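Local coordinates for protein putative short-chain dehydrogenase/reductase (Corynebacterium glutamicum, PDB 3E9N) that is of unknown function but probably works as a nucleotide-dependent oxidoreductase of the short-chain dehydrogenase/reductase family, perhaps on acetoacetyl-CoA, at residues A13-I19 / H40-L44; I57-L62 / D104-V109; V76-A82 / G126-I131; E98-L103 / T144-S149; T173-T179 / T223-P229. All blocks are in the same frame, centred on the assembly; numbering follows the deposited sequence. Where two conformers were deposited one is given.

Interaction 1 (A13-I19 / H40-L44); sequences ATGGMGI and HLAAL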
# COMPACT_ATOMS: atom_id res chain seq x y z
N ALA A 13 -13.41 -26.65 1.59
CA ALA A 13 -14.78 -26.72 2.08
C ALA A 13 -14.94 -27.42 3.43
O ALA A 13 -16.02 -27.31 4.05
CB ALA A 13 -15.68 -27.39 1.04
N THR A 14 -13.91 -28.17 3.86
CA THR A 14 -13.97 -28.86 5.14
C THR A 14 -13.23 -28.15 6.30
O THR A 14 -13.35 -28.55 7.51
CB THR A 14 -13.67 -30.42 5.04
OG1 THR A 14 -12.30 -30.68 4.71
CG2 THR A 14 -14.59 -31.11 4.00
N GLY A 15 -12.49 -27.08 5.96
CA GLY A 15 -11.93 -26.19 6.98
C GLY A 15 -13.05 -25.45 7.68
O GLY A 15 -14.18 -25.51 7.23
N GLY A 16 -12.75 -24.75 8.78
CA GLY A 16 -13.76 -23.98 9.54
C GLY A 16 -14.53 -22.94 8.73
O GLY A 16 -15.77 -22.92 8.75
N MET A 17 -13.81 -22.11 7.99
CA MET A 17 -14.41 -21.10 7.07
C MET A 17 -15.26 -21.74 5.96
O MET A 17 -16.40 -21.36 5.74
CB MET A 17 -13.32 -20.23 6.43
CG MET A 17 -12.60 -19.17 7.36
SD MET A 17 -11.21 -18.37 6.43
CE MET A 17 -10.54 -17.35 7.71
N GLY A 18 -14.69 -22.71 5.23
CA GLY A 18 -15.42 -23.31 4.13
C GLY A 18 -16.75 -23.93 4.56
O GLY A 18 -17.77 -23.78 3.90
N ILE A 19 -16.76 -24.64 5.67
CA ILE A 19 -18.03 -25.15 6.17
C ILE A 19 -19.08 -24.06 6.30
O ILE A 19 -20.21 -24.22 5.79
CB ILE A 19 -17.87 -25.89 7.52
CG1 ILE A 19 -17.10 -27.21 7.30
CG2 ILE A 19 -19.26 -26.15 8.19
CD1 ILE A 19 -16.38 -27.75 8.57
N HIS A 40 -16.49 -34.42 7.35
CA HIS A 40 -17.12 -33.11 7.22
C HIS A 40 -17.87 -33.10 5.91
O HIS A 40 -18.95 -32.50 5.79
CB HIS A 40 -16.12 -31.96 7.25
CG HIS A 40 -15.58 -31.66 8.61
ND1 HIS A 40 -16.40 -31.50 9.71
CD2 HIS A 40 -14.32 -31.50 9.05
CE1 HIS A 40 -15.65 -31.24 10.77
NE2 HIS A 40 -14.39 -31.23 10.40
N LEU A 41 -17.28 -33.82 4.94
CA LEU A 41 -17.83 -33.93 3.58
C LEU A 41 -19.15 -34.65 3.63
O LEU A 41 -20.14 -34.20 3.05
CB LEU A 41 -16.83 -34.63 2.66
CG LEU A 41 -15.65 -33.81 2.12
CD1 LEU A 41 -14.83 -34.63 1.12
CD2 LEU A 41 -16.11 -32.48 1.48
N ALA A 42 -19.18 -35.76 4.38
CA ALA A 42 -20.42 -36.49 4.63
C ALA A 42 -21.37 -35.55 5.32
O ALA A 42 -22.52 -35.37 4.90
CB ALA A 42 -20.17 -37.72 5.48
N ALA A 43 -20.90 -34.93 6.39
CA ALA A 43 -21.76 -33.96 7.09
C ALA A 43 -22.30 -32.89 6.11
O ALA A 43 -23.49 -32.57 6.12
CB ALA A 43 -21.00 -33.31 8.28
N LEU A 44 -21.43 -32.38 5.24
CA LEU A 44 -21.83 -31.38 4.24
C LEU A 44 -22.90 -31.89 3.26
O LEU A 44 -23.86 -31.15 2.97
CB LEU A 44 -20.63 -30.83 3.46
CG LEU A 44 -19.66 -29.86 4.16
CD1 LEU A 44 -18.44 -29.66 3.32
CD2 LEU A 44 -20.30 -28.52 4.43
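This is a small, mainly apolar contact between a turn with the start of helix 16-25 and the neighbouring helix 38-45. It has no hydrogen bond between the two segments and buries 288 Å² in all. The closest approach is methyl to methyl: Thr-14 CG2 lies 3.2 Å from Leu-41 CD2. Thr-14 holds the p rotamer, which presents CG2 to the leucines. Its OG1 is engaged elsewhere, hydrogen-bonded to the backbone nitrogens of Arg-36 and Asn-37 in the turn before helix 38-45. Leu-44 reaches back under the turn, with CD1 4.2 Å from Ala-13 CB and CD2 4.5 Å from Ile-19 CG1. The sequence around Gly-16 and Gly-18 fits the TGxxxGxG motif of the family, the glycine-rich turn that receives the nucleotide cofactor in Rossmann-fold relatives. Gly-15 is the N-cap residue of the helix. The turn lies so close to the helix that a CB on Gly-18 would clash with Ala-13 CA; the lack of a side chain there allows it. On the outer side, Ile-19 CD1 sits over the face of the His-40 ring, 4.0 Å from its centroid, as a CH-pi contact. His-40 also borders Thr-14: its CD2 is 3.5 Å from Thr-14 O. Leu-44 touches Val-22 further along helix 16-25 and Val-50 of strand 50-54. Leu-41 touches Glu-54 of the same strand.

Interaction 2 (I57-L62 / D104-V109); sequences IVKEVL and DLNVIV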
# COMPACT_ATOMS: atom_id res chain seq x y z
N ILE A 57 -6.38 -31.14 -3.83
CA ILE A 57 -6.63 -30.07 -4.77
C ILE A 57 -5.38 -29.67 -5.59
O ILE A 57 -5.44 -29.48 -6.82
CB ILE A 57 -7.29 -28.88 -4.08
CG1 ILE A 57 -7.81 -27.93 -5.15
CG2 ILE A 57 -6.31 -28.23 -3.08
CD1 ILE A 57 -8.59 -26.75 -4.58
N VAL A 58 -4.24 -29.61 -4.92
CA VAL A 58 -3.00 -29.24 -5.62
C VAL A 58 -2.75 -30.28 -6.73
O VAL A 58 -2.53 -29.92 -7.90
CB VAL A 58 -1.77 -29.24 -4.69
CG1 VAL A 58 -0.53 -29.12 -5.51
CG2 VAL A 58 -1.86 -28.16 -3.60
N LYS A 59 -2.83 -31.56 -6.36
CA LYS A 59 -2.61 -32.62 -7.31
C LYS A 59 -3.60 -32.50 -8.48
O LYS A 59 -3.19 -32.43 -9.66
CB LYS A 59 -2.65 -34.00 -6.64
N GLU A 60 -4.89 -32.46 -8.17
CA GLU A 60 -5.89 -32.33 -9.23
C GLU A 60 -5.78 -31.04 -10.06
O GLU A 60 -5.65 -31.10 -11.29
CB GLU A 60 -7.31 -32.63 -8.68
CG GLU A 60 -7.40 -34.10 -8.19
CD GLU A 60 -8.49 -34.37 -7.15
OE1 GLU A 60 -8.23 -35.14 -6.18
OE2 GLU A 60 -9.62 -33.83 -7.30
N VAL A 61 -5.74 -29.87 -9.42
CA VAL A 61 -5.66 -28.63 -10.22
C VAL A 61 -4.35 -28.45 -11.00
O VAL A 61 -4.34 -28.08 -12.18
CB VAL A 61 -5.96 -27.38 -9.34
CG1 VAL A 61 -5.79 -26.06 -10.12
CG2 VAL A 61 -7.37 -27.48 -8.72
N LEU A 62 -3.23 -28.70 -10.33
CA LEU A 62 -1.89 -28.45 -10.91
C LEU A 62 -1.31 -29.63 -11.69
O LEU A 62 -0.70 -29.44 -12.73
CB LEU A 62 -0.90 -28.02 -9.83
CG LEU A 62 -1.36 -26.85 -8.99
CD1 LEU A 62 -0.25 -26.44 -8.03
CD2 LEU A 62 -1.85 -25.67 -9.89
N ASP A 104 2.04 -23.28 -3.90
CA ASP A 104 1.18 -24.13 -4.74
C ASP A 104 -0.28 -23.92 -4.30
O ASP A 104 -1.16 -23.56 -5.08
CB ASP A 104 1.51 -25.63 -4.55
CG ASP A 104 2.65 -26.09 -5.43
OD1 ASP A 104 3.11 -27.24 -5.25
OD2 ASP A 104 3.11 -25.30 -6.29
N LEU A 105 -0.50 -24.10 -3.02
CA LEU A 105 -1.85 -24.10 -2.53
C LEU A 105 -2.47 -22.71 -2.43
O LEU A 105 -3.64 -22.58 -2.76
CB LEU A 105 -1.90 -24.81 -1.19
CG LEU A 105 -3.31 -25.02 -0.65
CD1 LEU A 105 -4.12 -25.83 -1.64
CD2 LEU A 105 -3.19 -25.74 0.71
N ASN A 106 -1.72 -21.68 -2.01
CA ASN A 106 -2.29 -20.33 -1.77
C ASN A 106 -2.33 -19.41 -3.02
O ASN A 106 -3.07 -18.41 -3.06
CB ASN A 106 -1.57 -19.60 -0.65
CG ASN A 106 -1.53 -20.39 0.67
OD1 ASN A 106 -2.38 -21.22 0.93
ND2 ASN A 106 -0.54 -20.06 1.54
N VAL A 107 -1.53 -19.73 -4.04
CA VAL A 107 -1.38 -18.82 -5.16
C VAL A 107 -1.61 -19.55 -6.48
O VAL A 107 -2.44 -19.13 -7.28
CB VAL A 107 0.01 -18.17 -5.17
CG1 VAL A 107 0.16 -17.21 -6.32
CG2 VAL A 107 0.28 -17.47 -3.84
N ILE A 108 -0.90 -20.66 -6.72
CA ILE A 108 -0.99 -21.28 -8.05
C ILE A 108 -2.35 -21.97 -8.32
O ILE A 108 -2.98 -21.75 -9.34
CB ILE A 108 0.22 -22.17 -8.39
CG1 ILE A 108 1.54 -21.42 -8.14
CG2 ILE A 108 0.12 -22.58 -9.85
CD1 ILE A 108 2.88 -22.29 -8.13
N VAL A 109 -2.86 -22.69 -7.32
CA VAL A 109 -4.14 -23.33 -7.43
C VAL A 109 -5.24 -22.26 -7.67
O VAL A 109 -5.95 -22.36 -8.67
CB VAL A 109 -4.41 -24.20 -6.20
CG1 VAL A 109 -5.89 -24.47 -6.08
CG2 VAL A 109 -3.57 -25.51 -6.26
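The helical segments 57-62 and 104-109 run in nearly the same direction, with 21° between their axes and 10.2 Å at closest approach. Val-58 and Leu-105 come nearest at one level (CA to CA 6.1 Å), and Val-61 and Val-109 one turn later (6.2 Å). Helix 95-124 is widened here by a pi-type turn, and Val-109 N bonds back to Asp-104 O at 2.9 Å. The contact itself is mainly apolar. Val-109 acts as a knob: its side chain enters a hole formed by Ile-57, Val-58, Val-61 and Leu-62. Its CG1 is 3.8 Å from Ile-57 CD1, and its CG2 is 3.8 Å from Leu-62 CG. Leu-105 turns its CD1 to Ile-57 CG2 at 3.6 Å and to Val-58 CG2 at 3.8 Å. At the other side, Leu-62 CD2 meets Ile-108 CG2 at 3.7 Å. Leu-62 CD1 also rests 3.9 Å from CG of Asp-104. In the family, an asparagine at the place of Asn-106 belongs to the active site; here it lies within the pi-type turn 104-108. Further along helix 95-124, Glu-112 and Leu-113 continue the packing against Val-61. Val-96 of the second subunit covers Leu-62, and Leu-103 of that subunit covers Ile-108. Helix 144-164 lies beside Asn-106 and Val-107, through Ser-149 and Ala-152.

Interaction 3 (V76-A82 / G126-I131); sequences VDTLVHA and GCVIYI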
# COMPACT_ATOMS: atom_id res chain seq x y z
N VAL A 76 -20.43 -20.85 -13.86
CA VAL A 76 -20.18 -20.79 -12.42
C VAL A 76 -20.45 -19.36 -11.91
O VAL A 76 -19.83 -18.40 -12.40
CB VAL A 76 -18.72 -21.12 -12.06
CG1 VAL A 76 -18.49 -20.99 -10.48
CG2 VAL A 76 -18.33 -22.54 -12.55
N ASP A 77 -21.34 -19.24 -10.93
CA ASP A 77 -21.75 -17.91 -10.41
C ASP A 77 -20.81 -17.39 -9.32
O ASP A 77 -20.50 -16.22 -9.28
CB ASP A 77 -23.19 -17.96 -9.89
CG ASP A 77 -24.17 -18.35 -10.99
OD1 ASP A 77 -24.59 -17.45 -11.74
OD2 ASP A 77 -24.50 -19.56 -11.14
N THR A 78 -20.34 -18.30 -8.46
CA THR A 78 -19.55 -17.98 -7.31
C THR A 78 -18.44 -19.05 -7.17
O THR A 78 -18.71 -20.27 -7.08
CB THR A 78 -20.44 -17.96 -6.02
OG1 THR A 78 -21.54 -17.08 -6.21
CG2 THR A 78 -19.66 -17.51 -4.80
N LEU A 79 -17.20 -18.58 -7.13
CA LEU A 79 -16.04 -19.40 -6.87
C LEU A 79 -15.29 -18.78 -5.68
O LEU A 79 -14.85 -17.61 -5.74
CB LEU A 79 -15.14 -19.38 -8.11
CG LEU A 79 -13.74 -20.03 -8.00
CD1 LEU A 79 -13.77 -21.55 -7.52
CD2 LEU A 79 -12.89 -19.81 -9.33
N VAL A 80 -15.15 -19.55 -4.61
CA VAL A 80 -14.51 -19.06 -3.38
C VAL A 80 -13.32 -19.97 -3.07
O VAL A 80 -13.49 -21.16 -2.88
CB VAL A 80 -15.48 -19.13 -2.20
CG1 VAL A 80 -14.75 -18.76 -0.83
CG2 VAL A 80 -16.70 -18.24 -2.49
N HIS A 81 -12.13 -19.38 -2.99
CA HIS A 81 -10.91 -20.10 -2.79
C HIS A 81 -10.60 -20.00 -1.28
O HIS A 81 -10.02 -19.02 -0.83
CB HIS A 81 -9.76 -19.47 -3.61
CG HIS A 81 -9.94 -19.49 -5.10
ND1 HIS A 81 -9.86 -20.64 -5.86
CD2 HIS A 81 -10.17 -18.48 -5.98
CE1 HIS A 81 -10.03 -20.35 -7.14
NE2 HIS A 81 -10.20 -19.04 -7.25
N ALA A 82 -11.07 -20.99 -0.51
CA ALA A 82 -10.73 -21.12 0.90
C ALA A 82 -9.73 -22.27 1.21
O ALA A 82 -9.46 -22.54 2.35
CB ALA A 82 -12.00 -21.29 1.73
N GLY A 126 -19.63 -14.46 -13.21
CA GLY A 126 -19.54 -14.84 -11.81
C GLY A 126 -18.62 -14.00 -10.95
O GLY A 126 -17.95 -13.04 -11.40
N CYS A 127 -18.58 -14.35 -9.67
CA CYS A 127 -17.74 -13.68 -8.69
C CYS A 127 -16.68 -14.64 -8.23
O CYS A 127 -17.02 -15.78 -7.86
CB CYS A 127 -18.56 -13.33 -7.46
SG CYS A 127 -19.78 -12.15 -7.77
N VAL A 128 -15.42 -14.19 -8.22
CA VAL A 128 -14.31 -14.97 -7.72
C VAL A 128 -13.82 -14.29 -6.43
O VAL A 128 -13.46 -13.13 -6.42
CB VAL A 128 -13.12 -15.09 -8.77
CG1 VAL A 128 -11.94 -15.92 -8.19
CG2 VAL A 128 -13.59 -15.74 -10.03
N ILE A 129 -13.84 -15.03 -5.33
CA ILE A 129 -13.44 -14.45 -4.09
C ILE A 129 -12.24 -15.19 -3.55
O ILE A 129 -12.29 -16.41 -3.44
CB ILE A 129 -14.57 -14.47 -3.08
CG1 ILE A 129 -15.72 -13.57 -3.58
CG2 ILE A 129 -14.05 -13.97 -1.72
CD1 ILE A 129 -17.08 -14.00 -3.16
N TYR A 130 -11.17 -14.47 -3.23
CA TYR A 130 -9.97 -15.07 -2.60
C TYR A 130 -9.97 -14.78 -1.11
O TYR A 130 -10.32 -13.65 -0.71
CB TYR A 130 -8.71 -14.48 -3.22
CG TYR A 130 -8.59 -14.63 -4.73
CD1 TYR A 130 -8.06 -15.77 -5.29
CD2 TYR A 130 -8.98 -13.59 -5.60
CE1 TYR A 130 -7.95 -15.88 -6.69
CE2 TYR A 130 -8.87 -13.69 -6.98
CZ TYR A 130 -8.35 -14.82 -7.51
OH TYR A 130 -8.26 -14.97 -8.89
N ILE A 131 -9.67 -15.79 -0.28
CA ILE A 131 -9.49 -15.57 1.14
C ILE A 131 -8.03 -15.50 1.36
O ILE A 131 -7.34 -16.50 1.19
CB ILE A 131 -9.98 -16.71 2.00
CG1 ILE A 131 -11.39 -17.13 1.60
CG2 ILE A 131 -10.00 -16.29 3.48
CD1 ILE A 131 -12.39 -16.20 2.06
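Gly-126 opens the second segment with its CA only 3.0 Å from Asp-77 O. A side chain there would clash with Val-76 O. Cys-127 begins the parallel pairing: its N donates to Asp-77 O (2.7 Å), and its O accepts from Leu-79 N (2.9 Å). Val-128 pairs with Leu-79, and its CG1 touches Leu-79 CD2 at 4.2 Å. Ile-129 repeats the ladder, with N to Leu-79 O at 2.8 Å and O to His-81 N at 3.0 Å. Its CD1 meets Val-80 CG2 at 4.3 Å. Tyr-130 sets its ring near parallel to that of His-81, but slid apart, with centroids 5.1 Å apart. His-81 NE2 is hydrogen-bonded to Ser-114 of the connecting helix 95-124. Ile-131 closes the ladder with N to His-81 O at 3.3 Å. Helices cover both faces of this central beta-alpha-beta unit. Five backbone hydrogen bonds, with mostly apolar side chains buried on both faces, imply a closely paired core of the Rossmann-type sheet.

Interaction 4 (E98-L103 / T144-S149); sequences EWHAHL and TIYAAS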
# COMPACT_ATOMS: atom_id res chain seq x y z
N GLU A 98 8.41 -26.44 2.11
CA GLU A 98 7.48 -25.46 2.65
C GLU A 98 7.08 -24.33 1.65
O GLU A 98 5.91 -24.10 1.44
CB GLU A 98 8.08 -24.88 3.90
CG GLU A 98 7.11 -24.67 5.06
CD GLU A 98 7.89 -24.31 6.34
OE1 GLU A 98 8.62 -25.21 6.86
OE2 GLU A 98 7.80 -23.14 6.79
N TRP A 99 8.05 -23.65 1.02
CA TRP A 99 7.75 -22.73 -0.09
C TRP A 99 6.82 -23.31 -1.16
O TRP A 99 5.87 -22.64 -1.60
CB TRP A 99 9.03 -22.29 -0.81
CG TRP A 99 9.68 -21.17 -0.13
CD1 TRP A 99 10.80 -21.21 0.66
CD2 TRP A 99 9.25 -19.80 -0.16
NE1 TRP A 99 11.10 -19.94 1.11
CE2 TRP A 99 10.18 -19.06 0.61
CE3 TRP A 99 8.22 -19.13 -0.80
CZ2 TRP A 99 10.07 -17.68 0.79
CZ3 TRP A 99 8.10 -17.76 -0.61
CH2 TRP A 99 9.03 -17.05 0.17
N HIS A 100 7.14 -24.51 -1.63
CA HIS A 100 6.35 -25.12 -2.69
C HIS A 100 4.93 -25.42 -2.19
O HIS A 100 3.95 -25.13 -2.86
CB HIS A 100 6.99 -26.41 -3.20
CG HIS A 100 8.21 -26.19 -4.04
ND1 HIS A 100 8.18 -25.49 -5.23
CD2 HIS A 100 9.50 -26.59 -3.86
CE1 HIS A 100 9.40 -25.46 -5.75
NE2 HIS A 100 10.21 -26.11 -4.94
N ALA A 101 4.83 -25.96 -1.00
CA ALA A 101 3.51 -26.28 -0.45
C ALA A 101 2.62 -25.02 -0.35
O ALA A 101 1.47 -24.99 -0.82
CB ALA A 101 3.68 -26.94 0.92
N HIS A 102 3.13 -23.98 0.29
CA HIS A 102 2.39 -22.74 0.41
C HIS A 102 2.03 -22.06 -0.91
O HIS A 102 0.86 -21.70 -1.10
CB HIS A 102 3.14 -21.76 1.26
CG HIS A 102 2.74 -21.81 2.68
ND1 HIS A 102 1.66 -21.10 3.17
CD2 HIS A 102 3.29 -22.45 3.74
CE1 HIS A 102 1.56 -21.32 4.47
NE2 HIS A 102 2.54 -22.13 4.84
N LEU A 103 3.02 -21.83 -1.77
CA LEU A 103 2.77 -21.14 -3.03
C LEU A 103 1.86 -21.96 -3.88
O LEU A 103 1.02 -21.40 -4.58
CB LEU A 103 4.05 -20.88 -3.81
CG LEU A 103 4.89 -19.82 -3.13
CD1 LEU A 103 6.20 -19.55 -3.89
CD2 LEU A 103 4.07 -18.56 -2.99
N THR A 144 8.56 -15.57 6.57
CA THR A 144 8.93 -15.06 5.29
C THR A 144 8.02 -15.66 4.20
O THR A 144 7.62 -14.98 3.26
CB THR A 144 10.43 -15.40 5.07
OG1 THR A 144 11.18 -14.24 4.68
CG2 THR A 144 10.61 -16.52 4.07
N ILE A 145 7.65 -16.92 4.37
CA ILE A 145 6.87 -17.61 3.38
C ILE A 145 5.42 -17.15 3.41
O ILE A 145 4.75 -17.07 2.38
CB ILE A 145 6.94 -19.14 3.61
CG1 ILE A 145 8.38 -19.61 3.50
CG2 ILE A 145 6.04 -19.88 2.62
CD1 ILE A 145 8.60 -21.07 3.79
N TYR A 146 4.92 -16.84 4.60
CA TYR A 146 3.55 -16.46 4.72
C TYR A 146 3.33 -15.08 4.15
O TYR A 146 2.42 -14.90 3.37
CB TYR A 146 3.04 -16.63 6.15
CG TYR A 146 3.54 -17.96 6.70
CD1 TYR A 146 3.54 -19.10 5.89
CD2 TYR A 146 4.07 -18.07 7.99
CE1 TYR A 146 4.02 -20.33 6.37
CE2 TYR A 146 4.55 -19.32 8.47
CZ TYR A 146 4.52 -20.43 7.64
OH TYR A 146 5.00 -21.64 8.07
N ALA A 147 4.23 -14.16 4.47
CA ALA A 147 4.20 -12.80 3.90
C ALA A 147 4.24 -12.86 2.38
O ALA A 147 3.49 -12.16 1.71
CB ALA A 147 5.38 -11.98 4.44
N ALA A 148 5.07 -13.73 1.83
CA ALA A 148 5.25 -13.71 0.40
C ALA A 148 4.03 -14.21 -0.34
O ALA A 148 3.58 -13.62 -1.33
CB ALA A 148 6.48 -14.46 -0.00
N SER A 149 3.46 -15.30 0.16
CA SER A 149 2.30 -15.87 -0.49
C SER A 149 1.08 -14.99 -0.32
O SER A 149 0.27 -14.89 -1.23
CB SER A 149 2.02 -17.26 0.01
OG SER A 149 1.90 -17.23 1.41
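The axes of these two helical segments stay 10.0 Å apart and cross at -31°, and side chains fill the space between them. Trp-99 (chi1 m, chi2 104°) lays its indole along helix 144-164. Ile-145, in the m, t rotamer, places CG1 over the five-membered ring, 3.6 Å from its centroid, a CH-pi contact. The far edge of the indole reaches Ala-148, with CH2 to CB at 3.6 Å. His-102 has chi1 at -93°, off the usual well, and its CB packs on Ile-145 CG2 at 3.7 Å. Its ring lies obliquely to that of Tyr-146 (centroids 4.6 Å apart, planes at 49°). Tyr-146 begins a YxxxK sequence, and the tyrosine of this motif is catalytic in related dehydrogenases. Ser-149 takes the p rotamer, so OG folds back to its own helix, 3.0 Å from Ile-145 O and 3.1 Å from Tyr-146 O. This leaves Ser-149 CB to meet Leu-103 CD2 at 3.9 Å. Helices 95-124 and 144-164 also face the second subunit. There Trp-99 packs on Ala-111, Thr-144 on Leu-156 and Ala-148 on Ala-152, all three partners belonging to that other chain.

Interaction 5 (T173-T179 / T223-P229); sequences TVSPGPT and TNVDVRP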
# COMPACT_ATOMS: atom_id res chain seq x y z
N THR A 173 -11.29 -9.87 -2.67
CA THR A 173 -10.43 -10.44 -1.67
C THR A 173 -10.97 -10.16 -0.31
O THR A 173 -11.20 -9.04 0.07
CB THR A 173 -9.02 -9.85 -1.72
OG1 THR A 173 -9.15 -8.42 -1.60
CG2 THR A 173 -8.36 -10.17 -3.03
N VAL A 174 -11.14 -11.20 0.46
CA VAL A 174 -11.53 -11.01 1.80
C VAL A 174 -10.26 -11.26 2.57
O VAL A 174 -9.68 -12.34 2.43
CB VAL A 174 -12.66 -12.01 2.16
CG1 VAL A 174 -12.91 -12.04 3.68
CG2 VAL A 174 -13.93 -11.66 1.35
N SER A 175 -9.80 -10.29 3.36
CA SER A 175 -8.47 -10.43 4.01
C SER A 175 -8.53 -10.47 5.52
O SER A 175 -8.60 -9.43 6.20
CB SER A 175 -7.51 -9.33 3.59
OG SER A 175 -7.76 -8.89 2.27
N PRO A 176 -8.54 -11.67 6.08
CA PRO A 176 -8.41 -11.78 7.55
C PRO A 176 -6.98 -11.48 8.05
O PRO A 176 -6.01 -11.60 7.31
CB PRO A 176 -8.74 -13.25 7.84
CG PRO A 176 -8.90 -13.91 6.47
CD PRO A 176 -8.46 -12.96 5.40
N GLY A 177 -6.84 -11.11 9.31
CA GLY A 177 -5.51 -10.89 9.83
C GLY A 177 -5.58 -10.51 11.28
O GLY A 177 -6.65 -10.36 11.84
N PRO A 178 -4.42 -10.34 11.91
CA PRO A 178 -4.38 -10.05 13.34
C PRO A 178 -4.72 -8.59 13.67
O PRO A 178 -4.60 -7.70 12.83
CB PRO A 178 -2.92 -10.36 13.72
CG PRO A 178 -2.14 -10.13 12.44
CD PRO A 178 -3.08 -10.45 11.30
N THR A 179 -5.17 -8.35 14.89
CA THR A 179 -5.46 -7.00 15.34
C THR A 179 -4.25 -6.46 16.06
O THR A 179 -3.86 -7.04 17.07
CB THR A 179 -6.69 -6.99 16.28
OG1 THR A 179 -7.90 -6.95 15.49
CG2 THR A 179 -6.66 -5.81 17.23
N THR A 223 -14.38 -4.97 -3.91
CA THR A 223 -13.12 -5.63 -4.24
C THR A 223 -12.32 -6.12 -3.02
O THR A 223 -11.54 -7.09 -3.13
CB THR A 223 -12.24 -4.67 -5.11
OG1 THR A 223 -11.88 -3.52 -4.34
CG2 THR A 223 -13.03 -4.23 -6.32
N ASN A 224 -12.43 -5.44 -1.89
CA ASN A 224 -11.68 -5.92 -0.75
C ASN A 224 -12.40 -5.68 0.57
O ASN A 224 -13.14 -4.71 0.72
CB ASN A 224 -10.21 -5.43 -0.77
CG ASN A 224 -9.39 -5.96 0.43
OD1 ASN A 224 -8.88 -7.15 0.48
ND2 ASN A 224 -9.25 -5.06 1.43
N VAL A 225 -12.26 -6.62 1.48
CA VAL A 225 -12.88 -6.51 2.82
C VAL A 225 -11.81 -6.90 3.81
O VAL A 225 -11.30 -8.00 3.75
CB VAL A 225 -14.09 -7.47 3.01
CG1 VAL A 225 -14.66 -7.35 4.38
CG2 VAL A 225 -15.21 -7.22 1.94
N ASP A 226 -11.38 -5.97 4.66
CA ASP A 226 -10.34 -6.29 5.65
C ASP A 226 -11.02 -6.67 6.98
O ASP A 226 -11.87 -5.97 7.49
CB ASP A 226 -9.34 -5.13 5.73
CG ASP A 226 -8.59 -4.91 4.39
OD1 ASP A 226 -8.61 -3.76 3.83
OD2 ASP A 226 -8.00 -5.91 3.82
N VAL A 227 -10.69 -7.85 7.49
CA VAL A 227 -11.38 -8.47 8.62
C VAL A 227 -10.37 -8.70 9.76
O VAL A 227 -9.29 -9.16 9.52
CB VAL A 227 -12.04 -9.84 8.20
CG1 VAL A 227 -12.71 -10.50 9.37
CG2 VAL A 227 -13.02 -9.63 7.06
N ARG A 228 -10.75 -8.39 10.99
CA ARG A 228 -9.82 -8.49 12.13
C ARG A 228 -10.60 -8.91 13.36
O ARG A 228 -11.79 -8.69 13.41
CB ARG A 228 -9.15 -7.15 12.40
CG ARG A 228 -7.89 -6.95 11.63
CD ARG A 228 -8.10 -5.85 10.68
NE ARG A 228 -6.99 -5.63 9.75
CZ ARG A 228 -6.75 -6.34 8.64
NH1 ARG A 228 -5.71 -6.01 7.87
NH2 ARG A 228 -7.51 -7.39 8.31
N PRO A 229 -9.93 -9.53 14.34
CA PRO A 229 -10.58 -9.79 15.63
C PRO A 229 -10.95 -8.53 16.40
O PRO A 229 -10.37 -7.47 16.19
CB PRO A 229 -9.51 -10.55 16.43
CG PRO A 229 -8.46 -10.99 15.42
CD PRO A 229 -8.56 -10.07 14.25
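Thr-173 OG1 donates a very short hydrogen bond of 2.5 Å to Asn-224 OD1. At the far end, Thr-179 OG1 donates to Pro-229 O at 2.6 Å. Between them runs a parallel ladder: Thr-173 N to Thr-223 O (2.8 Å), Val-225 N to Thr-173 O (3.0 Å), Ser-175 N to Val-225 O (2.8 Å) and Val-227 N to Ser-175 O (2.9 Å). Asn-224 ND2 binds Asp-226 OD2 at 2.8 Å along its own strand. Arg-228 NH2 likewise bonds to Val-227 O (2.8 Å) and adds a weak bond to Ser-175 O (3.1 Å). Val-174 and Val-227 share the apolar face, with CG1 to CG2 at 4.2 Å, and helix 203-214 covers it. Strand 223-229 pairs antiparallel with a strand of the third subunit, so the sheet continues across that interface. The last two strands of the Rossmann-type sheet meet here. The Pro-176 and Gly-177 pair matches the PG motif near the end of strand 170-176, which in relatives borders the cofactor site.

The five contacts build one Rossmann-type unit around a parallel sheet. Interactions 3 and 5 are strand pairs in that sheet, centres 16 Å apart, joined by Tyr-130 O to Val-174 N at 2.8 Å, a probable hydrogen bond. Interaction 1 comes first in the chain. It touches both through Met-17, which packs on Ile-131 and Pro-176. Interactions 2 and 4 form a second touching group on helix 95-124, centres 13 Å apart, and both face the second subunit. Interactions 2, 3 and 4 interleave, since helix 95-124 lies between the strands of interaction 3 and pairs with one helix before them and one after. Interaction 5 closes the series and meets the third subunit. Sheet and chain connect the two groups.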